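Local coordinates for aerobactin synthase IucA (Klebsiella pneumoniae subsp. pneumoniae, PDB 5JM8), which probably catalyses the ATP-dependent ligation of N6-acetyl-N6-hydroxylysine to citrate during biosynthesis of the siderophore aerobactin, at residues Q39-I42 against Q48-H51; I42-Q47 against V90-H95; F52-F57 against H63-P68; V80-L85 against Q109-S114. All coordinates share one frame; numbering follows the deposited sequence.

Contact 1 of 4, residues Q39-I42 against Q48-H51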
# COMPACT_ATOMS: atom_id res chain seq x y z
N GLN A 39 -50.99 3.29 12.55
CA GLN A 39 -50.87 1.96 11.97
C GLN A 39 -51.36 1.97 10.53
O GLN A 39 -52.32 2.66 10.20
CB GLN A 39 -51.67 0.94 12.79
CG GLN A 39 -51.11 0.68 14.18
CD GLN A 39 -51.86 -0.43 14.90
OE1 GLN A 39 -52.95 -0.82 14.50
NE2 GLN A 39 -51.26 -0.95 15.97
N LEU A 40 -50.68 1.20 9.68
CA LEU A 40 -51.10 1.05 8.29
C LEU A 40 -51.93 -0.21 8.14
O LEU A 40 -51.55 -1.28 8.62
CB LEU A 40 -49.88 1.02 7.36
CG LEU A 40 -50.21 1.06 5.87
CD1 LEU A 40 -49.19 1.92 5.13
CD2 LEU A 40 -50.25 -0.34 5.28
N ILE A 41 -53.08 -0.08 7.48
CA ILE A 41 -54.04 -1.16 7.38
C ILE A 41 -54.19 -1.66 5.95
O ILE A 41 -54.36 -0.87 5.02
CB ILE A 41 -55.42 -0.72 7.92
CG1 ILE A 41 -55.30 -0.36 9.41
CG2 ILE A 41 -56.46 -1.82 7.73
CD1 ILE A 41 -56.51 0.36 9.97
N ILE A 42 -54.11 -2.98 5.78
CA ILE A 42 -54.37 -3.63 4.50
C ILE A 42 -55.57 -4.56 4.67
O ILE A 42 -55.43 -5.65 5.22
CB ILE A 42 -53.15 -4.42 4.00
CG1 ILE A 42 -51.94 -3.50 3.87
CG2 ILE A 42 -53.48 -5.09 2.67
CD1 ILE A 42 -50.64 -4.21 3.54
N GLN A 48 -61.99 -8.52 8.09
CA GLN A 48 -60.66 -8.80 8.62
C GLN A 48 -59.60 -7.96 7.90
O GLN A 48 -59.74 -7.66 6.71
CB GLN A 48 -60.32 -10.28 8.49
CG GLN A 48 -61.15 -11.18 9.39
CD GLN A 48 -60.64 -12.61 9.39
OE1 GLN A 48 -59.82 -13.00 8.56
NE2 GLN A 48 -61.13 -13.41 10.34
N ALA A 49 -58.55 -7.59 8.62
CA ALA A 49 -57.51 -6.74 8.07
C ALA A 49 -56.18 -6.93 8.81
O ALA A 49 -56.16 -7.42 9.94
CB ALA A 49 -57.93 -5.28 8.14
N LEU A 50 -55.09 -6.54 8.15
CA LEU A 50 -53.76 -6.60 8.75
C LEU A 50 -53.34 -5.22 9.21
O LEU A 50 -53.39 -4.26 8.45
CB LEU A 50 -52.75 -7.15 7.74
CG LEU A 50 -52.93 -8.63 7.37
CD1 LEU A 50 -52.09 -8.98 6.15
CD2 LEU A 50 -52.57 -9.53 8.55
N HIS A 51 -52.91 -5.13 10.47
CA HIS A 51 -52.49 -3.86 11.06
C HIS A 51 -50.98 -3.80 11.30
O HIS A 51 -50.45 -4.53 12.13
CB HIS A 51 -53.22 -3.64 12.39
CG HIS A 51 -54.66 -3.28 12.23
ND1 HIS A 51 -55.21 -2.17 12.83
CD2 HIS A 51 -55.67 -3.88 11.55
CE1 HIS A 51 -56.49 -2.10 12.53
NE2 HIS A 51 -56.80 -3.12 11.75
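Ile41 packs against one face of the His51 imidazole, and the two side chains run alongside each other in the same direction. CG1 of Ile41 stands 3.8 Å from the centre of the His51 ring, almost on its normal, a CH-pi contact made over the face. CD1 goes on to the rim, 3.6 Å from His51 CE1. CG1 can take this place because it is anti to the carbonyl carbon (chi1 -62°). The other branch, CG2, turns instead to the methyl of Ala49, whose small size suits so close a neighbour.

Gln39 reaches the same ring at its edge. Its extended chain crosses His51 at about a right angle, and ND1 of His51 donates to OE1 of Gln39 across 3.1 Å. The oxygen lies in the ring plane, while the amide plane is turned 79° from it. With one face on an aliphatic branch and ND1 tied to the amide, the imidazole is restrained in its rotation.

Ile42 and Leu50 form an antiparallel hydrogen-bonded pair: Ile42 N gives to Leu50 O at 3.0 Å, and Leu50 N returns a bond to Ile42 O at 3.1 Å. These branched apolar residues occupy the sheet face that does not carry Ile41 and His51. Helix 82-96 covers that face, Leu85 and Ile89 touching Leu50 and Lys92 touching Ile42, while strand 64-72 pairs with strand 49-54 along its other edge.

Contact 2 of 4, residues I42-Q47 against V90-H95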
# COMPACT_ATOMS: atom_id res chain seq x y z
N ILE A 42 -54.11 -2.98 5.78
CA ILE A 42 -54.37 -3.63 4.50
C ILE A 42 -55.57 -4.56 4.67
O ILE A 42 -55.43 -5.65 5.22
CB ILE A 42 -53.15 -4.42 4.00
CG1 ILE A 42 -51.94 -3.50 3.87
CG2 ILE A 42 -53.48 -5.09 2.67
CD1 ILE A 42 -50.64 -4.21 3.54
N PRO A 43 -56.75 -4.13 4.20
CA PRO A 43 -57.95 -4.95 4.39
C PRO A 43 -57.87 -6.30 3.68
O PRO A 43 -57.36 -6.37 2.57
CB PRO A 43 -59.06 -4.09 3.77
CG PRO A 43 -58.53 -2.70 3.76
CD PRO A 43 -57.06 -2.85 3.54
N LEU A 44 -58.38 -7.34 4.33
CA LEU A 44 -58.42 -8.68 3.74
C LEU A 44 -59.84 -9.06 3.34
O LEU A 44 -60.07 -10.14 2.79
CB LEU A 44 -57.87 -9.71 4.73
CG LEU A 44 -56.39 -9.59 5.10
CD1 LEU A 44 -56.04 -10.58 6.20
CD2 LEU A 44 -55.50 -9.81 3.88
N GLY A 45 -60.80 -8.18 3.61
CA GLY A 45 -62.19 -8.45 3.32
C GLY A 45 -62.79 -9.42 4.33
O GLY A 45 -62.06 -10.04 5.10
N GLU A 46 -64.11 -9.53 4.32
CA GLU A 46 -64.82 -10.41 5.25
C GLU A 46 -64.64 -9.93 6.69
O GLU A 46 -64.62 -10.74 7.62
CB GLU A 46 -64.33 -11.85 5.11
N GLN A 47 -64.49 -8.62 6.86
CA GLN A 47 -64.36 -8.01 8.18
C GLN A 47 -63.06 -8.41 8.87
O GLN A 47 -63.03 -8.61 10.08
CB GLN A 47 -65.55 -8.38 9.07
N VAL A 90 -51.75 -12.95 -0.69
CA VAL A 90 -51.77 -13.63 -1.98
C VAL A 90 -53.15 -14.26 -2.22
O VAL A 90 -53.62 -14.31 -3.36
CB VAL A 90 -50.67 -14.71 -2.07
CG1 VAL A 90 -50.84 -15.56 -3.33
CG2 VAL A 90 -49.29 -14.07 -2.05
N ASP A 91 -53.79 -14.73 -1.15
CA ASP A 91 -55.13 -15.28 -1.26
C ASP A 91 -56.13 -14.20 -1.65
O ASP A 91 -57.02 -14.42 -2.47
CB ASP A 91 -55.56 -15.95 0.05
CG ASP A 91 -57.01 -16.40 0.03
OD1 ASP A 91 -57.29 -17.45 -0.58
OD2 ASP A 91 -57.86 -15.71 0.62
N LYS A 92 -55.99 -13.02 -1.03
CA LYS A 92 -56.82 -11.87 -1.36
C LYS A 92 -56.72 -11.55 -2.85
O LYS A 92 -57.72 -11.25 -3.50
CB LYS A 92 -56.40 -10.66 -0.53
CG LYS A 92 -57.06 -9.34 -0.93
CD LYS A 92 -56.53 -8.17 -0.09
CE LYS A 92 -57.07 -6.83 -0.59
NZ LYS A 92 -56.57 -5.68 0.21
N LEU A 93 -55.51 -11.63 -3.38
CA LEU A 93 -55.26 -11.27 -4.77
C LEU A 93 -55.78 -12.33 -5.74
O LEU A 93 -56.11 -12.03 -6.88
CB LEU A 93 -53.76 -11.05 -4.99
CG LEU A 93 -53.14 -9.88 -4.21
CD1 LEU A 93 -51.62 -9.88 -4.35
CD2 LEU A 93 -53.72 -8.55 -4.66
N GLN A 94 -55.84 -13.58 -5.27
CA GLN A 94 -56.33 -14.67 -6.10
C GLN A 94 -57.81 -14.49 -6.41
O GLN A 94 -58.27 -14.82 -7.51
CB GLN A 94 -56.09 -16.02 -5.42
CG GLN A 94 -56.38 -17.21 -6.32
CD GLN A 94 -56.18 -18.54 -5.62
OE1 GLN A 94 -55.76 -18.60 -4.47
NE2 GLN A 94 -56.49 -19.62 -6.33
N HIS A 95 -58.55 -13.95 -5.45
CA HIS A 95 -59.96 -13.65 -5.64
C HIS A 95 -60.16 -12.38 -6.45
O HIS A 95 -60.98 -12.34 -7.37
CB HIS A 95 -60.66 -13.49 -4.29
CG HIS A 95 -60.65 -14.73 -3.45
ND1 HIS A 95 -59.68 -14.98 -2.51
CD2 HIS A 95 -61.51 -15.78 -3.40
CE1 HIS A 95 -59.93 -16.13 -1.92
NE2 HIS A 95 -61.03 -16.64 -2.44
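The flat carbonyl of Pro43 is approached from its oxygen end by the ammonium group of Lys92, whose NZ donates to Pro43 O at 2.6 Å, nearly along the C=O axis. The last two methylenes come close to the same oxygen, CE of Lys92 lying 3.2 Å from Pro43 O. The other flat group, the His95 ring, stays within its helix: Asp91 CG sits in plane at its edge, and His95 ND1 bonds to Asp91 O, although that oxygen is tilted out of the ring plane.

Lysine suits the position because its length bridges the gap from helix to hairpin. CG is anti to the backbone N (chi1 171°) and every later torsion is extended, which carries the charge straight out to the strand end. Leu44 covers the aliphatic shaft loosely, with CD2 4.4 Å from Lys92 CD. Crossing the shaft at about a right angle, Ile42 places CG2 4.0 Å from Lys92 NZ.

Leu44 and Gly45 both face Gln48, a classic beta bulge at the end of the beta hairpin formed by strands 39-43 and 49-54. Gly45 adopts a positive phi (75°), a conformation that glycine accepts readily.

NZ of Lys92 also forms a salt bridge with Asp29 OD2, so NZ is held by a carboxylate as well as a backbone oxygen; Asp29 also touches Pro43. Elsewhere on helix 82-96, Val90 packs on helix 101-124 and Leu93 on helix 545-549.

Contact 3 of 4, residues F52-F57 against H63-P68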
# COMPACT_ATOMS: atom_id res chain seq x y z
N PHE A 52 -50.31 -2.91 10.57
CA PHE A 52 -48.86 -2.74 10.67
C PHE A 52 -48.49 -1.48 11.44
O PHE A 52 -48.84 -0.37 11.03
CB PHE A 52 -48.23 -2.70 9.28
CG PHE A 52 -48.41 -3.96 8.49
CD1 PHE A 52 -47.54 -5.03 8.66
CD2 PHE A 52 -49.44 -4.08 7.57
CE1 PHE A 52 -47.70 -6.19 7.93
CE2 PHE A 52 -49.60 -5.24 6.84
CZ PHE A 52 -48.73 -6.30 7.02
N ARG A 53 -47.78 -1.65 12.55
CA ARG A 53 -47.26 -0.51 13.30
C ARG A 53 -46.23 0.22 12.45
O ARG A 53 -45.26 -0.38 11.99
CB ARG A 53 -46.63 -0.97 14.62
CG ARG A 53 -47.59 -1.66 15.57
CD ARG A 53 -46.87 -2.18 16.80
NE ARG A 53 -46.26 -1.10 17.57
CZ ARG A 53 -45.48 -1.28 18.63
NH1 ARG A 53 -45.19 -2.50 19.05
NH2 ARG A 53 -44.97 -0.23 19.27
N VAL A 54 -46.45 1.51 12.24
CA VAL A 54 -45.58 2.32 11.39
C VAL A 54 -44.56 3.10 12.21
O VAL A 54 -44.92 3.98 13.00
CB VAL A 54 -46.40 3.30 10.53
CG1 VAL A 54 -45.48 4.11 9.63
CG2 VAL A 54 -47.43 2.55 9.71
N ALA A 55 -43.28 2.78 12.02
CA ALA A 55 -42.20 3.49 12.69
C ALA A 55 -41.79 4.71 11.88
O ALA A 55 -41.46 5.76 12.44
CB ALA A 55 -41.01 2.56 12.90
N TYR A 56 -41.80 4.57 10.56
CA TYR A 56 -41.54 5.69 9.65
C TYR A 56 -42.45 5.65 8.44
O TYR A 56 -42.46 4.67 7.69
CB TYR A 56 -40.08 5.69 9.20
CG TYR A 56 -39.76 6.77 8.20
CD1 TYR A 56 -39.67 8.10 8.59
CD2 TYR A 56 -39.53 6.46 6.86
CE1 TYR A 56 -39.38 9.09 7.67
CE2 TYR A 56 -39.23 7.45 5.94
CZ TYR A 56 -39.15 8.77 6.35
OH TYR A 56 -38.86 9.75 5.45
N PHE A 57 -43.22 6.72 8.25
CA PHE A 57 -44.07 6.85 7.07
C PHE A 57 -43.38 7.70 6.02
O PHE A 57 -42.94 8.82 6.29
CB PHE A 57 -45.42 7.47 7.45
CG PHE A 57 -46.37 7.57 6.29
CD1 PHE A 57 -47.15 6.48 5.93
CD2 PHE A 57 -46.47 8.74 5.56
CE1 PHE A 57 -48.03 6.57 4.86
CE2 PHE A 57 -47.34 8.83 4.49
CZ PHE A 57 -48.12 7.74 4.14
N HIS A 63 -41.42 2.92 3.53
CA HIS A 63 -41.93 2.80 4.90
C HIS A 63 -41.08 1.87 5.75
O HIS A 63 -40.39 0.98 5.23
CB HIS A 63 -43.37 2.29 4.90
CG HIS A 63 -44.31 3.11 4.07
ND1 HIS A 63 -44.61 4.42 4.37
CD2 HIS A 63 -45.02 2.80 2.97
CE1 HIS A 63 -45.46 4.89 3.48
NE2 HIS A 63 -45.73 3.93 2.61
N ARG A 64 -41.14 2.07 7.06
CA ARG A 64 -40.55 1.16 8.03
C ARG A 64 -41.64 0.69 8.99
O ARG A 64 -42.17 1.48 9.77
CB ARG A 64 -39.40 1.83 8.79
CG ARG A 64 -38.67 0.89 9.75
CD ARG A 64 -37.45 1.53 10.40
NE ARG A 64 -37.81 2.63 11.31
CZ ARG A 64 -37.73 3.92 11.01
NH1 ARG A 64 -38.08 4.83 11.91
NH2 ARG A 64 -37.29 4.33 9.82
N PHE A 65 -41.98 -0.59 8.90
CA PHE A 65 -42.97 -1.18 9.80
C PHE A 65 -42.29 -1.85 11.00
O PHE A 65 -41.22 -2.44 10.87
CB PHE A 65 -43.82 -2.22 9.06
CG PHE A 65 -44.70 -1.65 7.98
CD1 PHE A 65 -45.01 -0.30 7.95
CD2 PHE A 65 -45.22 -2.47 7.00
CE1 PHE A 65 -45.82 0.22 6.95
CE2 PHE A 65 -46.03 -1.96 6.00
CZ PHE A 65 -46.33 -0.62 5.97
N GLU A 66 -42.94 -1.74 12.15
CA GLU A 66 -42.53 -2.47 13.35
C GLU A 66 -43.30 -3.78 13.41
O GLU A 66 -44.53 -3.80 13.31
CB GLU A 66 -42.77 -1.63 14.60
CG GLU A 66 -42.40 -2.33 15.90
CD GLU A 66 -42.53 -1.42 17.11
OE1 GLU A 66 -42.75 -0.20 16.93
OE2 GLU A 66 -42.43 -1.93 18.25
N PHE A 67 -42.58 -4.88 13.59
CA PHE A 67 -43.17 -6.22 13.55
C PHE A 67 -43.19 -6.83 14.95
O PHE A 67 -42.46 -6.38 15.83
CB PHE A 67 -42.39 -7.10 12.57
CG PHE A 67 -42.48 -6.63 11.15
CD1 PHE A 67 -43.60 -6.92 10.38
CD2 PHE A 67 -41.46 -5.89 10.58
CE1 PHE A 67 -43.68 -6.49 9.06
CE2 PHE A 67 -41.54 -5.46 9.27
CZ PHE A 67 -42.65 -5.76 8.51
N PRO A 68 -44.02 -7.87 15.16
CA PRO A 68 -44.90 -8.56 14.21
C PRO A 68 -46.14 -7.78 13.79
O PRO A 68 -46.56 -6.84 14.47
CB PRO A 68 -45.31 -9.82 14.98
CG PRO A 68 -45.24 -9.42 16.41
CD PRO A 68 -44.09 -8.47 16.50
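Val54 and Phe65 pair across an antiparallel beta hairpin, strand 49-54 with strand 64-72, which a classic beta bulge interrupts just beyond them. Ala55 and Tyr56 both face Arg64, so the register moves by one residue.

The bulge shows in the backbone bonds: Arg64 O takes two donors, Ala55 N at 2.8 Å and Tyr56 N at 3.2 Å, while Arg64 N gives back to Tyr56 O. Away from the bulge, Glu66 N donates to Arg53 O.

Apolar contacts gather on the face of Val54 and Phe65. CB of Phe52 rests over the Phe65 ring, 3.9 Å from its centroid, a CH-pi contact. The two rings are nearly parallel, 19° apart, but are slid so far that they barely overlap. CG2 of Val54 meets Phe65 CE1 at 4.0 Å. Phenylalanine suits this face because Leu20 of helix 14-26 covers both rings. At the turn end, His63 CE1 lies over one face of the Phe57 ring, although the two planes meet obliquely.

Polar and charged side chains line the other face. Arg53 and Glu66 form a salt bridge in which the carboxylate sits above the guanidinium, with no N-H aimed at it; NH1 of Arg53 is 2.9 Å from Glu66 OE2. Tyr56 sends its hydroxyl away to Glu506, leaving its CB beside Arg64. There the guanidinium, swung back by a bend at chi3 (66°), lays a face over Tyr56 CB, with NH2 of Arg64 3.2 Å from that carbon.

Contact 4 of 4, residues V80-L85 against Q109-S114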
# COMPACT_ATOMS: atom_id res chain seq x y z
N VAL A 80 -49.31 -12.30 13.48
CA VAL A 80 -49.07 -13.22 12.37
C VAL A 80 -47.65 -13.03 11.84
O VAL A 80 -47.18 -11.90 11.70
CB VAL A 80 -50.09 -13.01 11.22
CG1 VAL A 80 -51.47 -13.46 11.65
CG2 VAL A 80 -50.11 -11.56 10.76
N ASP A 81 -46.97 -14.13 11.56
CA ASP A 81 -45.62 -14.06 11.00
C ASP A 81 -45.69 -13.64 9.54
O ASP A 81 -46.78 -13.50 8.97
CB ASP A 81 -44.89 -15.40 11.16
CG ASP A 81 -45.61 -16.56 10.49
OD1 ASP A 81 -46.43 -16.33 9.58
OD2 ASP A 81 -45.33 -17.72 10.87
N PHE A 82 -44.53 -13.43 8.92
CA PHE A 82 -44.47 -12.95 7.55
C PHE A 82 -45.02 -13.99 6.57
O PHE A 82 -45.66 -13.64 5.58
CB PHE A 82 -43.04 -12.59 7.16
CG PHE A 82 -42.89 -12.17 5.73
CD1 PHE A 82 -43.47 -11.00 5.28
CD2 PHE A 82 -42.17 -12.94 4.84
CE1 PHE A 82 -43.35 -10.61 3.96
CE2 PHE A 82 -42.03 -12.56 3.52
CZ PHE A 82 -42.63 -11.39 3.08
N ALA A 83 -44.76 -15.26 6.86
CA ALA A 83 -45.23 -16.35 6.01
C ALA A 83 -46.76 -16.39 5.99
O ALA A 83 -47.36 -16.69 4.96
CB ALA A 83 -44.67 -17.68 6.50
N THR A 84 -47.37 -16.08 7.13
CA THR A 84 -48.82 -16.07 7.23
C THR A 84 -49.42 -14.89 6.48
O THR A 84 -50.22 -15.08 5.56
CB THR A 84 -49.29 -16.03 8.71
OG1 THR A 84 -48.77 -17.15 9.42
CG2 THR A 84 -50.81 -16.05 8.80
N LEU A 85 -49.05 -13.67 6.87
CA LEU A 85 -49.66 -12.46 6.31
C LEU A 85 -49.47 -12.37 4.80
O LEU A 85 -50.33 -11.83 4.09
CB LEU A 85 -49.10 -11.20 6.99
CG LEU A 85 -47.60 -10.89 6.91
CD1 LEU A 85 -47.19 -10.19 5.61
CD2 LEU A 85 -47.19 -10.05 8.11
N GLN A 109 -44.05 -18.93 -2.78
CA GLN A 109 -42.88 -19.72 -2.40
C GLN A 109 -41.60 -18.94 -2.69
O GLN A 109 -40.67 -18.95 -1.90
CB GLN A 109 -42.86 -21.08 -3.11
CG GLN A 109 -42.70 -21.03 -4.62
CD GLN A 109 -42.60 -22.41 -5.26
OE1 GLN A 109 -42.78 -23.43 -4.59
NE2 GLN A 109 -42.30 -22.44 -6.55
N ARG A 110 -41.59 -18.24 -3.82
CA ARG A 110 -40.44 -17.42 -4.20
C ARG A 110 -40.22 -16.27 -3.22
O ARG A 110 -39.08 -15.93 -2.90
CB ARG A 110 -40.61 -16.87 -5.62
CG ARG A 110 -40.39 -17.91 -6.71
CD ARG A 110 -40.67 -17.36 -8.11
NE ARG A 110 -40.36 -18.33 -9.16
CZ ARG A 110 -40.53 -18.11 -10.46
NH1 ARG A 110 -41.02 -16.95 -10.88
NH2 ARG A 110 -40.21 -19.04 -11.34
N VAL A 111 -41.31 -15.68 -2.75
CA VAL A 111 -41.23 -14.59 -1.78
C VAL A 111 -40.68 -15.08 -0.44
O VAL A 111 -40.01 -14.33 0.27
CB VAL A 111 -42.62 -13.94 -1.56
CG1 VAL A 111 -42.62 -13.05 -0.33
CG2 VAL A 111 -43.02 -13.14 -2.79
N MET A 112 -40.98 -16.33 -0.09
CA MET A 112 -40.45 -16.94 1.13
C MET A 112 -38.99 -17.33 0.95
O MET A 112 -38.19 -17.21 1.88
CB MET A 112 -41.25 -18.18 1.52
CG MET A 112 -42.62 -17.88 2.12
SD MET A 112 -42.59 -16.63 3.42
CE MET A 112 -43.54 -15.35 2.63
N GLU A 113 -38.65 -17.83 -0.23
CA GLU A 113 -37.28 -18.19 -0.55
C GLU A 113 -36.39 -16.96 -0.39
O GLU A 113 -35.37 -17.01 0.30
CB GLU A 113 -37.18 -18.76 -1.97
CG GLU A 113 -37.67 -20.20 -2.10
CD GLU A 113 -37.74 -20.68 -3.55
OE1 GLU A 113 -37.66 -19.84 -4.47
OE2 GLU A 113 -37.86 -21.90 -3.76
N SER A 114 -36.81 -15.86 -1.00
CA SER A 114 -36.07 -14.60 -0.89
C SER A 114 -35.96 -14.16 0.57
O SER A 114 -34.88 -13.79 1.03
CB SER A 114 -36.75 -13.51 -1.72
OG SER A 114 -36.09 -12.26 -1.56
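Two consecutive helices, 82-96 and 101-124, pack here through a Met-aromatic contact, next to the capped start of the first. Phe82 and Met112 carry it. The Phe82 ring extends toward the second helix with CG anti to the backbone N (chi1 176°), and the bent thioether chain of Met112 crosses it obliquely. SD of Met112 is 5.0 Å from the Phe82 ring centroid, 59° off the normal, an oblique Met-aromatic approach. The methyl comes nearer: CE of Met112 is 3.3 Å from Phe82 CE2, a tight fit.

Val111 meets the far end of the ring, its CG1 lying 3.8 Å from Phe82 CZ and the two side chains crossing at about a right angle. The flexible thioether can bend to bring its methyl to the ring, while the compact valine meets CZ. His115 stacks on Phe82, and Ala16 of helix 14-26 also touches it, so helices 101-124 and 14-26 both touch the ring. Val111 in turn packs on Phe19 of helix 14-26; its side chain is about 13 Å from the bound ATP.

Asp81 is the N-cap of helix 82-96. Its OD1 accepts from Thr84 N at 2.6 Å, capping a first-turn amide that otherwise has a weak bond to Asp81 O. Ala83 is small enough to let the sulfur approach its backbone, Met112 SD lying 3.7 Å from Ala83 CA.

Contacts 1 and 3 come in series along one antiparallel sheet, as successive hairpins sharing strand 49-54, with centres 11 Å apart. Contact 2 shares Ile42 and strand 39-43 with contact 1, and closes a long loop around contact 3 by reaching helix 82-96. Contact 4 lies on the same helix, its centre about 16 Å from that of contact 2, and joins it to helix 101-124; along the chain these two cross. Leu85 links the layers, its CB 3.8 Å from Leu50 CD1 and its CD2 3.9 Å from Phe52 CE1. Together the four describe a sheet backed by helices, all on one side of the chain's centre.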